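PDB 3MIX: flagellar biosynthesis protein flhA from Bacillus subtilis, which takes part, through the cytosolic domain described here, in the export of flagellar building blocks by the flagellar type III secretion system. Local coordinates for residues 73-76 / 77-80; 197-200 / 201-205; 188-192 / 193-197; 239-242 / 243-247; 98-101 / 102-105. All coordinates share one frame; numbering follows the deposited sequence.

Interaction 1 (73-76 / 77-80)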
loop_
_atom_site.group_PDB
_atom_site.type_symbol
_atom_site.label_atom_id
_atom_site.label_comp_id
_atom_site.label_asym_id
_atom_site.label_seq_id
_atom_site.Cartn_x
_atom_site.Cartn_y
_atom_site.Cartn_z
ATOM N N ILE A 73 -5.710 6.284 17.144
ATOM C CA ILE A 73 -4.792 6.599 16.070
ATOM C C ILE A 73 -3.362 6.171 16.431
ATOM O O ILE A 73 -2.642 5.618 15.595
ATOM C CB ILE A 73 -4.900 8.085 15.661
ATOM C CG1 ILE A 73 -6.227 8.288 14.925
ATOM C CG2 ILE A 73 -3.727 8.482 14.782
ATOM C CD1 ILE A 73 -6.613 9.719 14.702
ATOM N N VAL A 74 -2.993 6.407 17.689
ATOM C CA VAL A 74 -1.719 5.962 18.247
ATOM C C VAL A 74 -1.517 4.446 18.081
ATOM O O VAL A 74 -0.464 3.986 17.630
ATOM C CB VAL A 74 -1.591 6.407 19.727
ATOM C CG1 VAL A 74 -0.464 5.663 20.441
ATOM C CG2 VAL A 74 -1.382 7.938 19.798
ATOM N N MET A 75 -2.545 3.685 18.425
ATOM C CA MET A 75 -2.576 2.241 18.211
ATOM C C MET A 75 -2.332 1.861 16.760
ATOM O O MET A 75 -1.537 0.968 16.467
ATOM C CB MET A 75 -3.945 1.705 18.609
ATOM C CG MET A 75 -4.002 1.036 19.936
ATOM S SD MET A 75 -2.721 1.524 21.115
ATOM C CE MET A 75 -2.034 -0.098 21.428
ATOM N N ILE A 76 -3.064 2.509 15.861
ATOM C CA ILE A 76 -2.909 2.260 14.437
ATOM C C ILE A 76 -1.459 2.494 14.005
ATOM O O ILE A 76 -0.865 1.648 13.332
ATOM C CB ILE A 76 -3.914 3.111 13.622
ATOM C CG1 ILE A 76 -5.356 2.667 13.979
ATOM C CG2 ILE A 76 -3.609 3.018 12.124
ATOM C CD1 ILE A 76 -6.428 3.562 13.400
ATOM N N ARG A 77 -0.887 3.620 14.425
ATOM C CA ARG A 77 0.478 3.985 14.049
ATOM C C ARG A 77 1.469 2.918 14.534
ATOM O O ARG A 77 2.412 2.558 13.814
ATOM C CB ARG A 77 0.836 5.369 14.593
ATOM C CG ARG A 77 2.303 5.776 14.386
ATOM C CD ARG A 77 2.646 7.161 14.900
ATOM N NE ARG A 77 1.971 8.191 14.117
ATOM C CZ ARG A 77 0.882 8.849 14.539
ATOM N NH1 ARG A 77 0.393 8.605 15.747
ATOM N NH2 ARG A 77 0.291 9.760 13.768
ATOM N N ARG A 78 1.231 2.387 15.740
ATOM C CA ARG A 78 2.076 1.317 16.280
ATOM C C ARG A 78 1.905 0.011 15.516
ATOM O O ARG A 78 2.888 -0.592 15.108
ATOM C CB ARG A 78 1.892 1.171 17.799
ATOM C CG ARG A 78 1.938 2.559 18.466
ATOM C CD ARG A 78 2.467 2.618 19.896
ATOM N NE ARG A 78 1.596 1.975 20.862
ATOM C CZ ARG A 78 1.210 2.515 22.017
ATOM N NH1 ARG A 78 1.593 3.740 22.383
ATOM N NH2 ARG A 78 0.435 1.815 22.825
ATOM N N GLN A 79 0.670 -0.413 15.291
ATOM C CA GLN A 79 0.415 -1.634 14.523
ATOM C C GLN A 79 1.054 -1.622 13.137
ATOM O O GLN A 79 1.718 -2.576 12.731
ATOM C CB GLN A 79 -1.092 -1.871 14.370
ATOM C CG GLN A 79 -1.454 -3.137 13.563
ATOM C CD GLN A 79 -2.866 -3.092 12.939
ATOM O OE1 GLN A 79 -3.091 -3.613 11.829
ATOM N NE2 GLN A 79 -3.816 -2.465 13.647
ATOM N N LEU A 80 0.827 -0.536 12.404
ATOM C CA LEU A 80 1.219 -0.461 11.013
ATOM C C LEU A 80 2.711 -0.276 10.859
ATOM O O LEU A 80 3.266 -0.706 9.867
ATOM C CB LEU A 80 0.472 0.672 10.319
ATOM C CG LEU A 80 -1.016 0.371 10.151
ATOM C CD1 LEU A 80 -1.611 1.503 9.356
ATOM C CD2 LEU A 80 -1.208 -0.964 9.452
#
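Gln79 N donates to Met75 O at 2.9 Å in a nearly straight bond, the N-H...O angle being 174°, and Leu80 N makes the equivalent bond to Ile76 O. Arg77 N on Ile73 O and Arg78 N on Val74 O complete four consecutive i to i+4 bonds. They belong to the middle of helix 69-84, which lays one face against helix 170-189. On that face Ile76 and Leu80 extend together, CG2 of Ile76 meeting CD1 of Leu80 at 3.7 Å; Ile178 and Thr179 pack on Ile76, Ile182 and Lys183 on Leu80. With an alanine in place of Leu80, Ile76 CG2 would probably lose its apolar neighbour, and a gap is likely to open toward Ile182. The exposed side is built differently. Val74 CG1 lies over one face of the Arg78 guanidinium, 3.4 Å from NH1, while the Met75 side chain, bent at chi2 and chi3, crosses the same arginine at a slant and brings SD to 3.6 Å from Arg78 NH2. Arg77, its CG anti to the backbone N (chi1 173°), turns at chi3 and uses NE to bond the backbone oxygen of Ile88.

Interaction 2 (197-200 / 201-205)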
loop_
_atom_site.group_PDB
_atom_site.type_symbol
_atom_site.label_atom_id
_atom_site.label_comp_id
_atom_site.label_asym_id
_atom_site.label_seq_id
_atom_site.Cartn_x
_atom_site.Cartn_y
_atom_site.Cartn_z
ATOM N N GLN A 197 13.503 9.424 7.922
ATOM C CA GLN A 197 13.415 8.912 9.270
ATOM C C GLN A 197 13.974 7.468 9.318
ATOM O O GLN A 197 14.754 7.129 10.212
ATOM C CB GLN A 197 11.961 9.022 9.738
ATOM C CG GLN A 197 11.603 8.255 10.980
ATOM C CD GLN A 197 10.145 8.498 11.403
ATOM O OE1 GLN A 197 9.222 8.484 10.572
ATOM N NE2 GLN A 197 9.940 8.754 12.698
ATOM N N LEU A 198 13.601 6.652 8.333
ATOM C CA LEU A 198 14.059 5.251 8.249
ATOM C C LEU A 198 15.557 5.136 7.981
ATOM O O LEU A 198 16.237 4.316 8.586
ATOM C CB LEU A 198 13.258 4.499 7.186
ATOM C CG LEU A 198 11.780 4.343 7.585
ATOM C CD1 LEU A 198 11.038 3.642 6.515
ATOM C CD2 LEU A 198 11.637 3.551 8.938
ATOM N N ILE A 199 16.061 5.994 7.091
ATOM C CA ILE A 199 17.469 6.038 6.754
ATOM C C ILE A 199 18.272 6.468 7.965
ATOM O O ILE A 199 19.284 5.844 8.269
ATOM C CB ILE A 199 17.748 7.020 5.579
ATOM C CG1 ILE A 199 17.115 6.522 4.269
ATOM C CG2 ILE A 199 19.277 7.317 5.422
ATOM C CD1 ILE A 199 17.274 7.552 3.141
ATOM N N ASP A 200 17.821 7.516 8.658
ATOM C CA ASP A 200 18.528 8.008 9.847
ATOM C C ASP A 200 18.538 6.946 10.948
ATOM O O ASP A 200 19.540 6.770 11.613
ATOM C CB ASP A 200 17.918 9.308 10.400
ATOM C CG ASP A 200 18.108 10.511 9.473
ATOM O OD1 ASP A 200 18.959 10.494 8.560
ATOM O OD2 ASP A 200 17.378 11.506 9.666
ATOM N N HIS A 201 17.418 6.250 11.126
ATOM C CA HIS A 201 17.295 5.142 12.080
ATOM C C HIS A 201 18.278 4.015 11.717
ATOM O O HIS A 201 18.985 3.503 12.579
ATOM C CB HIS A 201 15.838 4.640 12.086
ATOM C CG HIS A 201 15.543 3.595 13.117
ATOM N ND1 HIS A 201 15.644 3.830 14.475
ATOM C CD2 HIS A 201 15.123 2.311 12.986
ATOM C CE1 HIS A 201 15.313 2.733 15.136
ATOM N NE2 HIS A 201 14.988 1.799 14.256
ATOM N N LEU A 202 18.355 3.687 10.429
ATOM C CA LEU A 202 19.278 2.667 9.936
ATOM C C LEU A 202 20.722 3.088 10.149
ATOM O O LEU A 202 21.600 2.270 10.462
ATOM C CB LEU A 202 19.010 2.354 8.459
ATOM C CG LEU A 202 19.861 1.250 7.835
ATOM C CD1 LEU A 202 19.719 -0.068 8.600
ATOM C CD2 LEU A 202 19.470 1.058 6.354
ATOM N N LYS A 203 20.946 4.381 10.019
ATOM C CA LYS A 203 22.283 4.952 10.124
ATOM C C LYS A 203 22.880 4.761 11.525
ATOM O O LYS A 203 24.085 4.599 11.659
ATOM C CB LYS A 203 22.223 6.443 9.767
ATOM C CG LYS A 203 23.514 7.039 9.261
ATOM C CD LYS A 203 23.370 8.552 9.056
ATOM C CE LYS A 203 22.814 8.877 7.678
ATOM N NZ LYS A 203 23.013 10.325 7.321
ATOM N N GLU A 204 22.034 4.753 12.556
ATOM C CA GLU A 204 22.501 4.562 13.953
ATOM C C GLU A 204 23.245 3.243 14.159
ATOM O O GLU A 204 24.202 3.191 14.915
ATOM C CB GLU A 204 21.334 4.681 14.958
ATOM C CG GLU A 204 20.705 6.088 15.024
ATOM C CD GLU A 204 19.431 6.156 15.883
ATOM O OE1 GLU A 204 19.228 5.278 16.766
ATOM O OE2 GLU A 204 18.627 7.097 15.667
ATOM N N SER A 205 22.811 2.188 13.471
ATOM C CA SER A 205 23.420 0.868 13.617
ATOM C C SER A 205 24.239 0.454 12.392
ATOM O O SER A 205 25.222 -0.319 12.510
ATOM C CB SER A 205 22.365 -0.191 14.041
ATOM O OG SER A 205 21.004 0.211 13.693
HETATM O O HOH W 1 21.332 11.371 9.257
#
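A water-bridged pair of opposite charges, Asp200 and Lys203, spans one turn near the C-terminal end of helix 192-205, on its exposed side. Asp200 OD1 and Lys203 NZ stand 4.2 Å apart, too far for a direct salt bridge, and one water fills the role of go-between: it donates to Asp200 OD1 at 2.6 Å and accepts from Lys203 NZ at 2.8 Å. Lys203 reaches this position because its chain bends at chi3 (-86°), which swings CE and NZ back along the helix toward the carboxylate. The charged ends are thus tied through solvent, and the attraction between them is likely to be softer than in a contact pair.

Beneath the side chains runs the helical backbone bonding. His201 N donates to Gln197 O, Leu202 N to Leu198 O, and Lys203 N to Ile199 O at 2.8 Å, the last with an N-H...O angle of 138°. The next bond, from Glu204 N to Asp200 O, is weak at 3.3 Å, and Glu204 N also meets His201 O within the same turn.

The apolar side of the helix faces inward: Leu198, Ile199 and Leu202 pack on Leu240, Val241 and Phe244 of helix 240-250, and Val210 of helix 207-213 touches Ile199, Leu202 and the side chain of Lys203.

Interaction 3 (188-192 / 193-197)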
loop_
_atom_site.group_PDB
_atom_site.type_symbol
_atom_site.label_atom_id
_atom_site.label_comp_id
_atom_site.label_asym_id
_atom_site.label_seq_id
_atom_site.Cartn_x
_atom_site.Cartn_y
_atom_site.Cartn_z
ATOM N N GLU A 188 1.400 5.660 -0.900
ATOM C CA GLU A 188 1.251 7.100 -1.062
ATOM C C GLU A 188 1.793 7.866 0.133
ATOM O O GLU A 188 1.982 9.061 0.034
ATOM C CB GLU A 188 -0.229 7.480 -1.239
ATOM C CG GLU A 188 -0.796 7.186 -2.629
ATOM C CD GLU A 188 -2.296 7.300 -2.645
ATOM O OE1 GLU A 188 -2.821 8.257 -2.034
ATOM O OE2 GLU A 188 -2.968 6.428 -3.247
ATOM N N LEU A 189 2.019 7.184 1.263
ATOM C CA LEU A 189 2.431 7.847 2.519
ATOM C C LEU A 189 3.911 7.705 2.887
ATOM O O LEU A 189 4.387 8.349 3.823
ATOM C CB LEU A 189 1.552 7.360 3.689
ATOM C CG LEU A 189 0.090 7.833 3.718
ATOM C CD1 LEU A 189 -0.766 6.918 4.666
ATOM C CD2 LEU A 189 -0.009 9.291 4.162
ATOM N N ILE A 190 4.652 6.862 2.175
ATOM C CA ILE A 190 6.101 6.807 2.391
ATOM C C ILE A 190 6.751 8.003 1.644
ATOM O O ILE A 190 7.391 7.833 0.609
ATOM C CB ILE A 190 6.696 5.409 2.008
ATOM C CG1 ILE A 190 8.213 5.331 2.255
ATOM C CG2 ILE A 190 6.432 5.088 0.546
ATOM C CD1 ILE A 190 8.633 5.177 3.674
ATOM N N GLY A 191 6.543 9.211 2.158
ATOM C CA GLY A 191 7.159 10.400 1.603
ATOM C C GLY A 191 8.624 10.548 1.966
ATOM O O GLY A 191 9.236 9.640 2.561
ATOM N N ARG A 192 9.184 11.719 1.654
ATOM C CA ARG A 192 10.607 11.959 1.870
ATOM C C ARG A 192 10.904 12.011 3.341
ATOM O O ARG A 192 11.928 11.482 3.804
ATOM C CB ARG A 192 11.058 13.271 1.219
ATOM C CG ARG A 192 12.603 13.402 1.175
ATOM C CD ARG A 192 13.016 14.803 0.668
ATOM N NE ARG A 192 14.465 14.949 0.684
ATOM C CZ ARG A 192 15.288 14.450 -0.244
ATOM N NH1 ARG A 192 14.819 13.754 -1.284
ATOM N NH2 ARG A 192 16.589 14.636 -0.123
ATOM N N GLN A 193 10.005 12.645 4.082
ATOM C CA GLN A 193 10.151 12.731 5.523
ATOM C C GLN A 193 10.248 11.331 6.161
ATOM O O GLN A 193 11.123 11.088 6.987
ATOM C CB GLN A 193 9.007 13.587 6.141
ATOM C CG GLN A 193 9.183 15.131 5.851
ATOM C CD GLN A 193 8.213 16.055 6.618
ATOM O OE1 GLN A 193 7.164 15.624 7.101
ATOM N NE2 GLN A 193 8.588 17.322 6.752
ATOM N N GLU A 194 9.353 10.419 5.782
ATOM C CA GLU A 194 9.354 9.059 6.342
ATOM C C GLU A 194 10.580 8.277 5.857
ATOM O O GLU A 194 11.195 7.538 6.614
ATOM C CB GLU A 194 8.084 8.312 5.931
ATOM C CG GLU A 194 6.796 8.836 6.574
ATOM C CD GLU A 194 6.284 10.148 5.945
ATOM O OE1 GLU A 194 6.765 10.624 4.862
ATOM O OE2 GLU A 194 5.367 10.707 6.559
ATOM N N THR A 195 10.955 8.460 4.601
ATOM C CA THR A 195 12.150 7.803 4.083
ATOM C C THR A 195 13.389 8.222 4.864
ATOM O O THR A 195 14.188 7.364 5.289
ATOM C CB THR A 195 12.274 8.071 2.592
ATOM O OG1 THR A 195 11.079 7.593 1.988
ATOM C CG2 THR A 195 13.491 7.352 1.985
ATOM N N LYS A 196 13.528 9.527 5.096
ATOM C CA LYS A 196 14.647 10.037 5.883
ATOM C C LYS A 196 14.674 9.531 7.319
ATOM O O LYS A 196 15.741 9.269 7.883
ATOM C CB LYS A 196 14.669 11.565 5.885
ATOM C CG LYS A 196 15.125 12.154 4.527
ATOM C CD LYS A 196 14.888 13.665 4.461
ATOM C CE LYS A 196 15.785 14.414 5.468
ATOM N NZ LYS A 196 17.239 13.959 5.342
ATOM N N GLN A 197 13.503 9.424 7.922
ATOM C CA GLN A 197 13.415 8.912 9.270
ATOM C C GLN A 197 13.974 7.468 9.318
ATOM O O GLN A 197 14.754 7.129 10.212
ATOM C CB GLN A 197 11.961 9.022 9.738
ATOM C CG GLN A 197 11.603 8.255 10.980
ATOM C CD GLN A 197 10.145 8.498 11.403
ATOM O OE1 GLN A 197 9.222 8.484 10.572
ATOM N NE2 GLN A 197 9.940 8.754 12.698
HETATM O O HOH W 2 3.485 10.778 4.628
#
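Thr195 and Gly191 carry the main hydrogen bonds of this helix start, where the chain leaves helix 170-189 and enters helix 192-205 with Gly191 as the N-cap residue. Gly191 O is gripped twice by one residue. Thr195 N reaches it at 2.9 Å, and Thr195 OG1 at 2.8 Å from above the carbonyl plane, 40° out of it. The hydroxyl is brought there by chi1 of -58°, which sets OG1 beside the backbone N of its own residue. One residue on, Lys196 N donates to Arg192 O.

A water supplies the second polar link. It donates to Leu189 O and to Glu194 OE2, both at 2.7 Å, so the carboxylate is joined to the end of the preceding helix. Glu194, bent at chi2 (76°), folds back over the junction and sets OE1 3.1 Å from Gly191 N.

Van der Waals contacts flank these bonds. Ile190, the centre of an inverse gamma turn, extends CD1 to 3.9 Å from Glu194 CB, and the two side chains pass in opposite senses. The same isoleucine crosses Thr195 at about a right angle, with CG1 3.7 Å from OG1. On the exposed side the aliphatic parts of Arg192 and Lys196 cross, Arg192 CG meeting Lys196 CD, while Gln224 of helix 220-232 touches both Arg192 and Thr195.

A buried carboxylate beside the first turn of a helix would probably gain from the helix dipole, and the water gives it one donor, on OE2.

Interaction 4 (239-242 / 243-247)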
loop_
_atom_site.group_PDB
_atom_site.type_symbol
_atom_site.label_atom_id
_atom_site.label_comp_id
_atom_site.label_asym_id
_atom_site.label_seq_id
_atom_site.Cartn_x
_atom_site.Cartn_y
_atom_site.Cartn_z
ATOM N N ASN A 239 12.497 -4.898 7.027
ATOM C CA ASN A 239 13.831 -5.435 6.891
ATOM C C ASN A 239 14.690 -4.435 6.097
ATOM O O ASN A 239 15.032 -4.649 4.915
ATOM C CB ASN A 239 13.800 -6.810 6.211
ATOM C CG ASN A 239 15.129 -7.575 6.371
ATOM O OD1 ASN A 239 15.187 -8.799 6.148
ATOM N ND2 ASN A 239 16.180 -6.868 6.790
ATOM N N LEU A 240 15.037 -3.356 6.776
ATOM C CA LEU A 240 15.771 -2.269 6.171
ATOM C C LEU A 240 17.198 -2.670 5.820
ATOM O O LEU A 240 17.753 -2.173 4.822
ATOM C CB LEU A 240 15.788 -1.047 7.102
ATOM C CG LEU A 240 14.475 -0.297 7.322
ATOM C CD1 LEU A 240 14.640 0.744 8.460
ATOM C CD2 LEU A 240 13.989 0.350 6.006
ATOM N N VAL A 241 17.777 -3.557 6.643
ATOM C CA VAL A 241 19.127 -4.049 6.412
ATOM C C VAL A 241 19.247 -4.734 5.058
ATOM O O VAL A 241 20.093 -4.375 4.240
ATOM C CB VAL A 241 19.627 -4.939 7.594
ATOM C CG1 VAL A 241 21.011 -5.556 7.296
ATOM C CG2 VAL A 241 19.693 -4.067 8.876
ATOM N N THR A 242 18.382 -5.716 4.832
ATOM C CA THR A 242 18.402 -6.474 3.597
ATOM C C THR A 242 18.080 -5.563 2.413
ATOM O O THR A 242 18.766 -5.648 1.409
ATOM C CB THR A 242 17.480 -7.704 3.653
ATOM O OG1 THR A 242 17.930 -8.581 4.707
ATOM C CG2 THR A 242 17.461 -8.473 2.282
ATOM N N ILE A 243 17.063 -4.697 2.550
ATOM C CA ILE A 243 16.744 -3.702 1.511
ATOM C C ILE A 243 17.978 -2.884 1.109
ATOM O O ILE A 243 18.320 -2.831 -0.069
ATOM C CB ILE A 243 15.520 -2.787 1.881
ATOM C CG1 ILE A 243 14.226 -3.618 1.947
ATOM C CG2 ILE A 243 15.381 -1.584 0.902
ATOM C CD1 ILE A 243 13.071 -2.909 2.721
ATOM N N PHE A 244 18.651 -2.296 2.095
ATOM C CA PHE A 244 19.833 -1.475 1.837
ATOM C C PHE A 244 21.079 -2.242 1.337
ATOM O O PHE A 244 21.839 -1.705 0.519
ATOM C CB PHE A 244 20.163 -0.576 3.042
ATOM C CG PHE A 244 19.387 0.730 3.039
ATOM C CD1 PHE A 244 18.007 0.741 3.251
ATOM C CD2 PHE A 244 20.033 1.936 2.781
ATOM C CE1 PHE A 244 17.310 1.925 3.236
ATOM C CE2 PHE A 244 19.331 3.130 2.772
ATOM C CZ PHE A 244 17.976 3.130 2.989
ATOM N N GLU A 245 21.261 -3.483 1.789
ATOM C CA GLU A 245 22.361 -4.332 1.280
ATOM C C GLU A 245 22.131 -4.607 -0.219
ATOM O O GLU A 245 23.067 -4.581 -1.029
ATOM C CB GLU A 245 22.538 -5.635 2.116
ATOM C CG GLU A 245 23.020 -5.370 3.547
ATOM C CD GLU A 245 23.364 -6.640 4.375
ATOM O OE1 GLU A 245 22.911 -7.747 4.012
ATOM O OE2 GLU A 245 24.090 -6.524 5.405
ATOM N N THR A 246 20.874 -4.830 -0.578
ATOM C CA THR A 246 20.514 -5.033 -1.991
ATOM C C THR A 246 20.737 -3.741 -2.794
ATOM O O THR A 246 21.325 -3.771 -3.883
ATOM C CB THR A 246 19.028 -5.503 -2.157
ATOM O OG1 THR A 246 18.742 -6.545 -1.212
ATOM C CG2 THR A 246 18.794 -6.023 -3.550
ATOM N N LEU A 247 20.312 -2.621 -2.230
ATOM C CA LEU A 247 20.550 -1.337 -2.875
ATOM C C LEU A 247 22.049 -1.055 -3.022
ATOM O O LEU A 247 22.445 -0.488 -4.041
ATOM C CB LEU A 247 19.848 -0.178 -2.148
ATOM C CG LEU A 247 18.312 -0.255 -2.113
ATOM C CD1 LEU A 247 17.725 0.958 -1.339
ATOM C CD2 LEU A 247 17.676 -0.401 -3.537
HETATM O O HOH W 3 20.295 -9.684 4.003
#
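Val241 and Glu245 lie side by side on the first turns of helix 240-250, whose N-cap residue is Asn239. The glutamate is extended beyond CG, and OE2 stops 3.7 Å from Val241 CG1, the methyl held anti to its residue's backbone nitrogen (chi1 175°). At its other oxygen, OE1, Glu245 accepts a long bond from a water that lies 2.7 Å from Thr242 OG1, so solvent bridges residues three apart.

Ile243 leans back one turn in the same way. With chi1 at -66° its CG1 branch runs back over the capping residue and comes 3.2 Å from Asn239 O, the acceptor of Ile243 N. Phe244 also leans on a carbonyl: Leu240 O sits at the edge of the ring, near its plane, 3.3 Å from CD1, while accepting the Phe244 N-H. The ring itself packs on Ile199 and Leu202 of helix 192-205, and Thr246 faces Tyr263 and Ala267 of helix 257-267.

Thr242 and Thr246 cross at a slant. A valine in place of Thr246 would probably cost Thr242 O its second donor and set a methyl group against it. As it stands, Thr246 N at 3.0 Å and Thr246 OG1 at 2.8 Å reach Thr242 O from opposite faces of its plane, the hydroxyl 35° out of it.

Interaction 5 (98-101 / 102-105)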
loop_
_atom_site.group_PDB
_atom_site.type_symbol
_atom_site.label_atom_id
_atom_site.label_comp_id
_atom_site.label_asym_id
_atom_site.label_seq_id
_atom_site.Cartn_x
_atom_site.Cartn_y
_atom_site.Cartn_z
ATOM N N ALA A 98 -20.174 20.710 6.696
ATOM C CA ALA A 98 -20.671 20.223 5.411
ATOM C C ALA A 98 -21.140 18.754 5.477
ATOM O O ALA A 98 -22.001 18.331 4.696
ATOM C CB ALA A 98 -19.612 20.403 4.338
ATOM N N LEU A 99 -20.592 17.990 6.418
ATOM C CA LEU A 99 -20.941 16.581 6.559
ATOM C C LEU A 99 -22.144 16.389 7.474
ATOM O O LEU A 99 -22.429 17.221 8.343
ATOM C CB LEU A 99 -19.745 15.755 7.076
ATOM C CG LEU A 99 -18.403 15.751 6.335
ATOM C CD1 LEU A 99 -17.402 14.878 7.079
ATOM C CD2 LEU A 99 -18.532 15.310 4.871
ATOM N N GLN A 100 -22.838 15.274 7.270
ATOM C CA GLN A 100 -23.974 14.901 8.095
ATOM C C GLN A 100 -23.517 14.667 9.534
ATOM O O GLN A 100 -22.367 14.297 9.756
ATOM C CB GLN A 100 -24.647 13.644 7.532
ATOM C CG GLN A 100 -25.422 13.874 6.222
ATOM C CD GLN A 100 -26.724 14.653 6.410
ATOM O OE1 GLN A 100 -27.454 14.452 7.383
ATOM N NE2 GLN A 100 -27.023 15.540 5.460
ATOM N N PRO A 101 -24.411 14.901 10.515
ATOM C CA PRO A 101 -24.081 14.711 11.926
ATOM C C PRO A 101 -23.222 13.473 12.195
ATOM O O PRO A 101 -22.175 13.581 12.832
ATOM C CB PRO A 101 -25.460 14.562 12.596
ATOM C CG PRO A 101 -26.498 14.812 11.500
ATOM C CD PRO A 101 -25.774 15.443 10.361
ATOM N N ASN A 102 -23.661 12.322 11.690
ATOM C CA ASN A 102 -23.008 11.044 11.942
ATOM C C ASN A 102 -21.887 10.693 10.951
ATOM O O ASN A 102 -21.310 9.614 11.029
ATOM C CB ASN A 102 -24.049 9.919 11.952
ATOM C CG ASN A 102 -24.992 9.993 13.143
ATOM O OD1 ASN A 102 -24.573 10.242 14.278
ATOM N ND2 ASN A 102 -26.269 9.754 12.891
ATOM N N GLU A 103 -21.581 11.598 10.031
ATOM C CA GLU A 103 -20.668 11.291 8.930
ATOM C C GLU A 103 -19.193 11.519 9.258
ATOM O O GLU A 103 -18.831 12.536 9.850
ATOM C CB GLU A 103 -21.030 12.104 7.688
ATOM C CG GLU A 103 -20.903 11.324 6.399
ATOM C CD GLU A 103 -22.170 10.544 6.067
ATOM O OE1 GLU A 103 -22.458 9.536 6.757
ATOM O OE2 GLU A 103 -22.876 10.942 5.110
ATOM N N TYR A 104 -18.352 10.566 8.864
ATOM C CA TYR A 104 -16.918 10.796 8.858
ATOM C C TYR A 104 -16.345 10.604 7.465
ATOM O O TYR A 104 -16.927 9.908 6.628
ATOM C CB TYR A 104 -16.185 9.919 9.879
ATOM C CG TYR A 104 -16.162 8.447 9.540
ATOM C CD1 TYR A 104 -15.189 7.926 8.681
ATOM C CD2 TYR A 104 -17.099 7.571 10.090
ATOM C CE1 TYR A 104 -15.159 6.573 8.367
ATOM C CE2 TYR A 104 -17.079 6.216 9.785
ATOM C CZ TYR A 104 -16.098 5.723 8.922
ATOM O OH TYR A 104 -16.063 4.387 8.609
ATOM N N ARG A 105 -15.186 11.209 7.249
ATOM C CA ARG A 105 -14.494 11.186 5.973
ATOM C C ARG A 105 -12.974 11.093 6.196
ATOM O O ARG A 105 -12.437 11.735 7.099
ATOM C CB ARG A 105 -14.838 12.467 5.234
ATOM C CG ARG A 105 -14.579 12.455 3.762
ATOM C CD ARG A 105 -14.993 13.796 3.175
ATOM N NE ARG A 105 -14.272 14.095 1.939
ATOM C CZ ARG A 105 -13.999 15.327 1.507
ATOM N NH1 ARG A 105 -14.363 16.389 2.227
ATOM N NH2 ARG A 105 -13.341 15.498 0.361
#
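Leu99 and Arg105 cross at about a right angle beside a type I beta turn, Gln100 to Glu103, that leads from the loop after strand 92-95 into strand 103-108 of the mixed sheet. Leu99 CD1 ends 4.0 Å from Arg105 CB and 3.9 Å from Glu103 O, so the leucine lies along the start of the strand. Ile24 of helix 24-31 touches both Leu99 and Arg105. Beyond this apolar base the arginine, extended from CG to NE, carries its guanidinium away to a salt bridge between NE and Glu112.

Gln100 and Glu103 cross at a slant over the turn, with their amide and carboxylate planes 62° apart. Their closest side-chain contact is carbon to carbon: CB of Gln100 lies 3.9 Å from CB of Glu103. The bend of Glu103 at chi2 (87°) brings OE2 back to 4.0 Å from Gln100 CG. Leu99 CB is equally near Glu103 CB, which therefore sits against two successive residues of the loop. Pro101 and Asn102 form the corner between Gln100 and Glu103, and Pro101 also touches Tyr55. The turn is closed by Glu103 N, which donates to Gln100 O at 2.8 Å from well above the carbonyl plane, 55° out of it.

Overall arrangement
Interactions 2 and 3 both use helix 192-205 and share Gln197, with Leu198 CD1 packing on Ile190 CD1. Interaction 4, on helix 240-250, meets interaction 2 but not interaction 3. Interactions 1 and 5 touch none of the others; the centres of interactions 4 and 5 lie about 43 Å apart. Interaction 2 is the most exposed, in five of eight touching residues, and interaction 3 has the most buried ones, four of eight. Interactions 3 and 4, at helix starts, use threonine hydroxyls on backbone carbonyls, interaction 2 a water-bridged pair of opposite charges, interaction 1 an apolar stripe beside exposed arginine packing, and interaction 5 a single turn-closing bond at a strand's entry.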